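Local coordinates for hypothetical protein SPy2152 (Streptococcus pyogenes, PDB 2FU2) that probably protects its producer cell against a bacteriocin, as a small helical immunity protein of the enterocin A immunity family, at residues A[12-17]-A[28-33]; A[56-61]-A[67-72]. One frame throughout, in Å; residues are numbered along the deposited sequence.

Contact 1: residues A[12-17]-A[28-33]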
ATOM      1  N   SER A  12      -1.029  -6.779   0.442  1.00 30.21           N
ATOM      2  CA  SER A  12      -0.428  -8.001  -0.113  1.00 32.27           C
ATOM      3  C   SER A  12      -0.811  -8.119  -1.572  1.00 32.78           C
ATOM      4  O   SER A  12      -0.003  -8.572  -2.401  1.00 33.89           O
ATOM      5  CB  SER A  12      -0.870  -9.267   0.634  1.00 32.80           C
ATOM      6  OG  SER A  12      -0.356  -9.188   1.948  1.00 36.04           O
ATOM      7  N   LYS A  13      -2.060  -7.737  -1.856  1.00 32.76           N
ATOM      8  CA  LYS A  13      -2.591  -7.692  -3.212  1.00 32.25           C
ATOM      9  C   LYS A  13      -1.772  -6.756  -4.081  1.00 31.76           C
ATOM     10  O   LYS A  13      -1.371  -7.115  -5.172  1.00 33.11           O
ATOM     11  CB  LYS A  13      -4.043  -7.250  -3.211  1.00 30.82           C
ATOM     12  CG  LYS A  13      -4.760  -7.704  -4.514  1.00 34.05           C
ATOM     13  CD  LYS A  13      -6.076  -7.015  -4.730  1.00 36.49           C
ATOM     14  CE  LYS A  13      -7.130  -7.973  -4.600  1.00 40.28           C
ATOM     15  NZ  LYS A  13      -6.565  -9.145  -5.310  1.00 44.89           N
ATOM     16  N   VAL A  14      -1.528  -5.551  -3.598  1.00 31.54           N
ATOM     17  CA  VAL A  14      -0.611  -4.625  -4.287  1.00 31.65           C
ATOM     18  C   VAL A  14       0.826  -5.205  -4.465  1.00 32.99           C
ATOM     19  O   VAL A  14       1.391  -5.239  -5.594  1.00 34.08           O
ATOM     20  CB  VAL A  14      -0.541  -3.259  -3.551  1.00 30.90           C
ATOM     21  CG1 VAL A  14       0.599  -2.436  -4.071  1.00 28.99           C
ATOM     22  CG2 VAL A  14      -1.888  -2.515  -3.688  1.00 26.34           C
ATOM     23  N   TYR A  15       1.398  -5.672  -3.367  1.00 31.80           N
ATOM     24  CA  TYR A  15       2.712  -6.337  -3.408  1.00 32.26           C
ATOM     25  C   TYR A  15       2.815  -7.413  -4.510  1.00 32.94           C
ATOM     26  O   TYR A  15       3.763  -7.425  -5.235  1.00 32.33           O
ATOM     27  CB  TYR A  15       3.035  -6.914  -2.018  1.00 31.46           C
ATOM     28  CG  TYR A  15       4.304  -7.718  -1.934  1.00 31.16           C
ATOM     29  CD1 TYR A  15       5.516  -7.100  -1.680  1.00 28.73           C
ATOM     30  CD2 TYR A  15       4.263  -9.111  -2.024  1.00 30.38           C
ATOM     31  CE1 TYR A  15       6.664  -7.810  -1.640  1.00 30.81           C
ATOM     32  CE2 TYR A  15       5.420  -9.869  -1.938  1.00 31.63           C
ATOM     33  CZ  TYR A  15       6.629  -9.210  -1.747  1.00 31.61           C
ATOM     34  OH  TYR A  15       7.790  -9.944  -1.674  1.00 31.74           O
ATOM     35  N   SER A  16       1.824  -8.308  -4.617  1.00 33.23           N
ATOM     36  CA  SER A  16       1.866  -9.367  -5.614  1.00 34.95           C
ATOM     37  C   SER A  16       1.815  -8.867  -7.072  1.00 35.15           C
ATOM     38  O   SER A  16       1.966  -9.694  -7.957  1.00 34.71           O
ATOM     39  CB  SER A  16       0.724 -10.397  -5.393  1.00 34.47           C
ATOM     40  OG  SER A  16      -0.560  -9.779  -5.659  1.00 40.95           O
ATOM     41  N   GLU A  17       1.591  -7.553  -7.318  1.00 35.39           N
ATOM     42  CA  GLU A  17       1.385  -7.043  -8.665  1.00 36.23           C
ATOM     43  C   GLU A  17       2.703  -7.061  -9.427  1.00 36.95           C
ATOM     44  O   GLU A  17       3.704  -6.522  -8.931  1.00 37.78           O
ATOM     45  CB  GLU A  17       0.866  -5.593  -8.632  1.00 36.29           C
ATOM     46  CG  GLU A  17      -0.593  -5.448  -8.245  1.00 37.48           C
ATOM     47  CD  GLU A  17      -1.556  -5.907  -9.347  1.00 41.39           C
ATOM     48  OE1 GLU A  17      -1.194  -6.007 -10.548  1.00 41.45           O
ATOM     49  OE2 GLU A  17      -2.713  -6.148  -9.013  1.00 42.47           O
ATOM     50  N   GLN A  28       9.808  -3.088  -1.971  1.00 32.07           N
ATOM     51  CA  GLN A  28      10.404  -3.105  -0.631  1.00 32.33           C
ATOM     52  C   GLN A  28       9.607  -2.234   0.354  1.00 31.83           C
ATOM     53  O   GLN A  28       9.278  -2.626   1.457  1.00 32.26           O
ATOM     54  CB  GLN A  28      11.833  -2.576  -0.726  1.00 33.20           C
ATOM     55  CG  GLN A  28      12.609  -2.661   0.603  1.00 36.36           C
ATOM     56  CD  GLN A  28      13.987  -2.120   0.460  1.00 41.27           C
ATOM     57  OE1 GLN A  28      14.606  -2.201  -0.627  1.00 42.43           O
ATOM     58  NE2 GLN A  28      14.488  -1.536   1.530  1.00 39.55           N
ATOM     59  N   ALA A  29       9.307  -1.028  -0.084  1.00 30.69           N
ATOM     60  CA  ALA A  29       8.419  -0.129   0.621  1.00 30.53           C
ATOM     61  C   ALA A  29       7.107  -0.803   1.045  1.00 30.76           C
ATOM     62  O   ALA A  29       6.740  -0.813   2.257  1.00 30.17           O
ATOM     63  CB  ALA A  29       8.155   1.118  -0.234  1.00 29.31           C
ATOM     64  N   ILE A  30       6.386  -1.363   0.078  1.00 30.64           N
ATOM     65  CA  ILE A  30       5.131  -2.063   0.440  1.00 31.37           C
ATOM     66  C   ILE A  30       5.417  -3.205   1.431  1.00 31.99           C
ATOM     67  O   ILE A  30       4.706  -3.390   2.472  1.00 31.96           O
ATOM     68  CB  ILE A  30       4.363  -2.592  -0.835  1.00 32.17           C
ATOM     69  CG1 ILE A  30       3.905  -1.421  -1.752  1.00 30.21           C
ATOM     70  CG2 ILE A  30       3.234  -3.608  -0.432  1.00 31.03           C
ATOM     71  CD1 ILE A  30       2.923  -0.472  -1.054  1.00 31.86           C
ATOM     72  N   PHE A  31       6.508  -3.919   1.151  1.00 31.66           N
ATOM     73  CA  PHE A  31       6.872  -5.045   1.954  1.00 31.03           C
ATOM     74  C   PHE A  31       7.105  -4.584   3.410  1.00 31.34           C
ATOM     75  O   PHE A  31       6.710  -5.271   4.370  1.00 30.65           O
ATOM     76  CB  PHE A  31       8.089  -5.745   1.372  1.00 31.02           C
ATOM     77  CG  PHE A  31       8.735  -6.677   2.343  1.00 34.04           C
ATOM     78  CD1 PHE A  31       8.137  -7.891   2.658  1.00 32.56           C
ATOM     79  CD2 PHE A  31       9.900  -6.297   3.012  1.00 37.08           C
ATOM     80  CE1 PHE A  31       8.700  -8.750   3.610  1.00 33.22           C
ATOM     81  CE2 PHE A  31      10.506  -7.165   3.973  1.00 36.04           C
ATOM     82  CZ  PHE A  31       9.885  -8.386   4.264  1.00 34.64           C
ATOM     83  N   GLU A  32       7.725  -3.419   3.578  1.00 30.46           N
ATOM     84  CA  GLU A  32       8.072  -2.963   4.903  1.00 30.89           C
ATOM     85  C   GLU A  32       6.890  -2.457   5.699  1.00 30.58           C
ATOM     86  O   GLU A  32       6.789  -2.695   6.872  1.00 30.85           O
ATOM     87  CB  GLU A  32       9.138  -1.889   4.838  1.00 29.54           C
ATOM     88  CG  GLU A  32      10.452  -2.432   4.457  1.00 34.48           C
ATOM     89  CD  GLU A  32      11.617  -1.432   4.616  1.00 42.53           C
ATOM     90  OE1 GLU A  32      11.501  -0.485   5.445  1.00 45.56           O
ATOM     91  OE2 GLU A  32      12.661  -1.620   3.930  1.00 43.47           O
ATOM     92  N   LEU A  33       6.023  -1.708   5.041  1.00 31.20           N
ATOM     93  CA  LEU A  33       4.804  -1.247   5.619  1.00 32.03           C
ATOM     94  C   LEU A  33       3.935  -2.456   6.029  1.00 32.30           C
ATOM     95  O   LEU A  33       3.444  -2.518   7.183  1.00 31.26           O
ATOM     96  CB  LEU A  33       4.083  -0.321   4.613  1.00 32.34           C
ATOM     97  CG  LEU A  33       4.946   0.900   4.228  1.00 34.22           C
ATOM     98  CD1 LEU A  33       4.329   1.891   3.200  1.00 30.18           C
ATOM     99  CD2 LEU A  33       5.342   1.682   5.499  1.00 37.60           C
TER
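V14 and Y15, from helix 4-15, meet I30 and F31 of helix 24-40 in what is probably the antiparallel four-helix bundle of the enterocin A immunity family. The closely packed part is the buried one, and it centres on I30, which touches both V14 and Y15. Its CG2 methyl lies 3.7 Å from Y15 CB and near the plane of the tyrosine ring, at its edge, while its CG1 branch meets V14 CG1 at 4.2 Å, the V14 and I30 side chains lying roughly perpendicular. Branched aliphatic residues suit this buried side: L53 of helix 44-60 also touches I30, and I69 and L72 of helix 67-78 touch V14. The helices come close here, Y15 CA and I30 CA being 6.2 Å apart.

Toward solvent the contact thins out. Y15 is partly exposed and F31 exposed, and F31 joins in through its CB alone; an aromatic side chain tolerates such a half-buried margin, and the tyrosine still has I30 CG2 at its ring edge. Y15 has CG anti to its own N (chi1 175°), which lays its ring alongside the F31 side chain, both pointing the same way, with Y15 CE1 3.9 Å from F31 CB.

Contact 2: residues A[56-61]-A[67-72]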
ATOM      1  N   GLN A  56       2.308   8.634  -4.047  1.00 30.97           N
ATOM      2  CA  GLN A  56       3.535   8.732  -4.789  1.00 32.21           C
ATOM      3  C   GLN A  56       3.493   7.766  -5.964  1.00 32.07           C
ATOM      4  O   GLN A  56       3.834   8.137  -7.073  1.00 32.35           O
ATOM      5  CB  GLN A  56       4.702   8.413  -3.874  1.00 32.67           C
ATOM      6  CG  GLN A  56       5.960   7.881  -4.586  1.00 34.94           C
ATOM      7  CD  GLN A  56       7.192   7.787  -3.668  1.00 34.23           C
ATOM      8  OE1 GLN A  56       7.113   7.327  -2.524  1.00 38.19           O
ATOM      9  NE2 GLN A  56       8.323   8.209  -4.171  1.00 34.67           N
ATOM     10  N   TYR A  57       3.040   6.525  -5.731  1.00 32.16           N
ATOM     11  CA  TYR A  57       2.940   5.565  -6.833  1.00 31.50           C
ATOM     12  C   TYR A  57       1.936   6.069  -7.912  1.00 31.81           C
ATOM     13  O   TYR A  57       2.230   6.136  -9.157  1.00 30.22           O
ATOM     14  CB  TYR A  57       2.548   4.181  -6.331  1.00 30.90           C
ATOM     15  CG  TYR A  57       2.606   3.232  -7.437  1.00 30.75           C
ATOM     16  CD1 TYR A  57       3.751   2.498  -7.664  1.00 29.31           C
ATOM     17  CD2 TYR A  57       1.548   3.145  -8.358  1.00 33.72           C
ATOM     18  CE1 TYR A  57       3.848   1.635  -8.785  1.00 32.76           C
ATOM     19  CE2 TYR A  57       1.617   2.290  -9.484  1.00 35.22           C
ATOM     20  CZ  TYR A  57       2.779   1.531  -9.692  1.00 34.15           C
ATOM     21  OH  TYR A  57       2.877   0.697 -10.786  1.00 33.17           O
ATOM     22  N   ILE A  58       0.754   6.462  -7.438  1.00 31.45           N
ATOM     23  CA  ILE A  58      -0.316   6.914  -8.394  1.00 31.38           C
ATOM     24  C   ILE A  58       0.157   8.118  -9.234  1.00 31.95           C
ATOM     25  O   ILE A  58       0.085   8.120 -10.479  1.00 31.28           O
ATOM     26  CB  ILE A  58      -1.672   7.199  -7.673  1.00 31.06           C
ATOM     27  CG1 ILE A  58      -2.168   5.918  -6.986  1.00 30.23           C
ATOM     28  CG2 ILE A  58      -2.686   7.671  -8.646  1.00 29.97           C
ATOM     29  CD1 ILE A  58      -3.411   6.082  -6.104  1.00 29.31           C
ATOM     30  N   LEU A  59       0.676   9.132  -8.551  1.00 31.94           N
ATOM     31  CA  LEU A  59       1.085  10.342  -9.260  1.00 32.14           C
ATOM     32  C   LEU A  59       2.274  10.045 -10.221  1.00 32.71           C
ATOM     33  O   LEU A  59       2.357  10.622 -11.317  1.00 32.69           O
ATOM     34  CB  LEU A  59       1.413  11.401  -8.249  1.00 30.85           C
ATOM     35  CG  LEU A  59       0.241  11.939  -7.393  1.00 31.48           C
ATOM     36  CD1 LEU A  59       0.746  13.066  -6.475  1.00 30.25           C
ATOM     37  CD2 LEU A  59      -0.895  12.516  -8.269  1.00 30.75           C
ATOM     38  N   THR A  60       3.171   9.127  -9.817  1.00 31.80           N
ATOM     39  CA  THR A  60       4.374   8.875 -10.574  1.00 31.50           C
ATOM     40  C   THR A  60       3.956   8.212 -11.871  1.00 30.94           C
ATOM     41  O   THR A  60       4.590   8.386 -12.887  1.00 28.32           O
ATOM     42  CB  THR A  60       5.397   7.992  -9.789  1.00 31.40           C
ATOM     43  OG1 THR A  60       5.896   8.714  -8.660  1.00 35.50           O
ATOM     44  CG2 THR A  60       6.615   7.666 -10.633  1.00 31.81           C
ATOM     45  N   HIS A  61       2.882   7.425 -11.809  1.00 31.70           N
ATOM     46  CA  HIS A  61       2.435   6.674 -12.965  1.00 31.73           C
ATOM     47  C   HIS A  61       1.264   7.280 -13.679  1.00 32.02           C
ATOM     48  O   HIS A  61       0.591   6.596 -14.404  1.00 32.51           O
ATOM     49  CB  HIS A  61       2.104   5.285 -12.543  1.00 30.85           C
ATOM     50  CG  HIS A  61       3.309   4.488 -12.222  1.00 32.92           C
ATOM     51  ND1 HIS A  61       3.983   3.760 -13.184  1.00 33.75           N
ATOM     52  CD2 HIS A  61       4.010   4.356 -11.068  1.00 31.84           C
ATOM     53  CE1 HIS A  61       5.032   3.181 -12.621  1.00 37.04           C
ATOM     54  NE2 HIS A  61       5.060   3.512 -11.336  1.00 37.09           N
ATOM     55  N   LYS A  67      -6.036  -1.867 -10.355  1.00 31.23           N
ATOM     56  CA  LYS A  67      -7.154  -1.635  -9.453  1.00 31.57           C
ATOM     57  C   LYS A  67      -6.724  -1.733  -7.989  1.00 31.14           C
ATOM     58  O   LYS A  67      -7.153  -0.921  -7.157  1.00 29.84           O
ATOM     59  CB  LYS A  67      -8.333  -2.600  -9.742  1.00 31.91           C
ATOM     60  CG  LYS A  67      -9.618  -2.449  -8.818  1.00 33.04           C
ATOM     61  CD  LYS A  67     -11.006  -2.917  -9.406  1.00 33.71           C
ATOM     62  CE  LYS A  67     -11.034  -4.401  -9.986  1.00 39.56           C
ATOM     63  NZ  LYS A  67     -12.375  -5.098 -10.457  1.00 36.51           N
ATOM     64  N   SER A  68      -5.869  -2.722  -7.685  1.00 30.85           N
ATOM     65  CA  SER A  68      -5.492  -2.987  -6.292  1.00 31.09           C
ATOM     66  C   SER A  68      -4.858  -1.775  -5.618  1.00 29.98           C
ATOM     67  O   SER A  68      -5.009  -1.552  -4.428  1.00 30.10           O
ATOM     68  CB  SER A  68      -4.556  -4.194  -6.206  1.00 31.05           C
ATOM     69  OG  SER A  68      -3.365  -3.984  -6.936  1.00 33.34           O
ATOM     70  N   ILE A  69      -4.174  -0.974  -6.398  1.00 30.96           N
ATOM     71  CA  ILE A  69      -3.492   0.237  -5.905  1.00 31.86           C
ATOM     72  C   ILE A  69      -4.538   1.250  -5.506  1.00 31.63           C
ATOM     73  O   ILE A  69      -4.502   1.825  -4.413  1.00 31.07           O
ATOM     74  CB  ILE A  69      -2.535   0.753  -6.971  1.00 32.65           C
ATOM     75  CG1 ILE A  69      -1.447  -0.320  -7.207  1.00 34.81           C
ATOM     76  CG2 ILE A  69      -1.961   2.158  -6.610  1.00 33.52           C
ATOM     77  CD1 ILE A  69      -0.004   0.126  -7.012  1.00 38.57           C
ATOM     78  N   PHE A  70      -5.519   1.411  -6.364  1.00 31.58           N
ATOM     79  CA  PHE A  70      -6.633   2.280  -6.030  1.00 32.18           C
ATOM     80  C   PHE A  70      -7.477   1.760  -4.885  1.00 32.53           C
ATOM     81  O   PHE A  70      -7.975   2.564  -4.072  1.00 32.60           O
ATOM     82  CB  PHE A  70      -7.488   2.539  -7.251  1.00 32.82           C
ATOM     83  CG  PHE A  70      -6.842   3.486  -8.258  1.00 34.33           C
ATOM     84  CD1 PHE A  70      -6.648   4.845  -7.949  1.00 35.11           C
ATOM     85  CD2 PHE A  70      -6.419   3.012  -9.516  1.00 32.83           C
ATOM     86  CE1 PHE A  70      -6.042   5.734  -8.913  1.00 38.49           C
ATOM     87  CE2 PHE A  70      -5.851   3.869 -10.473  1.00 31.59           C
ATOM     88  CZ  PHE A  70      -5.651   5.221 -10.182  1.00 33.49           C
ATOM     89  N   ASP A  71      -7.675   0.434  -4.839  1.00 31.41           N
ATOM     90  CA  ASP A  71      -8.347  -0.193  -3.738  1.00 31.64           C
ATOM     91  C   ASP A  71      -7.683   0.078  -2.361  1.00 31.39           C
ATOM     92  O   ASP A  71      -8.315   0.626  -1.457  1.00 31.92           O
ATOM     93  CB  ASP A  71      -8.418  -1.701  -3.972  1.00 32.97           C
ATOM     94  CG  ASP A  71      -9.451  -2.100  -5.012  1.00 36.12           C
ATOM     95  OD1 ASP A  71     -10.236  -1.260  -5.522  1.00 41.36           O
ATOM     96  OD2 ASP A  71      -9.448  -3.303  -5.334  1.00 40.06           O
ATOM     97  N   LEU A  72      -6.421  -0.333  -2.210  1.00 29.92           N
ATOM     98  CA  LEU A  72      -5.574   0.083  -1.108  1.00 29.53           C
ATOM     99  C   LEU A  72      -5.623   1.577  -0.832  1.00 29.30           C
ATOM    100  O   LEU A  72      -5.837   2.020   0.304  1.00 30.68           O
ATOM    101  CB  LEU A  72      -4.100  -0.312  -1.369  1.00 29.15           C
ATOM    102  CG  LEU A  72      -3.102   0.072  -0.293  1.00 27.50           C
ATOM    103  CD1 LEU A  72      -3.548  -0.400   1.144  1.00 31.87           C
ATOM    104  CD2 LEU A  72      -1.746  -0.543  -0.642  1.00 28.02           C
TER
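I69, near the start of helix 67-78, packs against Y57 and I58 at the end of helix 44-60, forming a helical hairpin. The axes of segments 56-60 and 67-72 approach to 10.9 Å, their directions 135° apart.

One kind of interaction is CH-pi. The CD1 methyl of I69 sits over one face of the Y57 ring, 3.9 Å from its centroid and 22° off the normal. On the opposite face lies the H61 ring, its CD2 3.3 Å above the plane and over the centre, so the phenol is sandwiched between a methyl and an imidazole. F26 of helix 24-40 adds an edge-to-face contact.

The other kind is apolar packing, aliphatic with I69 and aliphatic-on-aromatic with F70. I58 and I69 pass antiparallel, side by side, I58 CG1 lying 3.8 Å from I69 CG2. With its chain extended (chi2 173°), I58 carries CD1 to F70 CE1 at 3.9 Å, and its CG2 meets the same ring carbon. F70 suits the exposed margin: its CB leaves at the side, but the ring reaches back to the isoleucine.

All the touching atoms across the pair are carbons. Van der Waals and CH-pi contacts, governed by shape and burial and only weakly directional, therefore join one helix end to the start of the next.

Contacts 1 and 2 follow one another along the chain, joined by the succession of helix 24-40 and helix 44-60, and their centres lie about 12 Å apart. They meet where 12-17 runs against 67-72. V14 of contact 1 touches I69 of contact 2 directly, and its CG2 packs on L72 CD2 at 3.6 Å, so the buried residues run on from one contact to the other. K13 CD packs beside them on S68 CB at 3.5 Å. A polar tie lies alongside: E17 OE2 and S68 OG, 3.1 Å apart, probably share a hydrogen bond, linking the residue just before helix 18-21 to the first turn of helix 67-78. I20 of that short helix touches V14, Y57 and I69, bridging both contacts within the bundle.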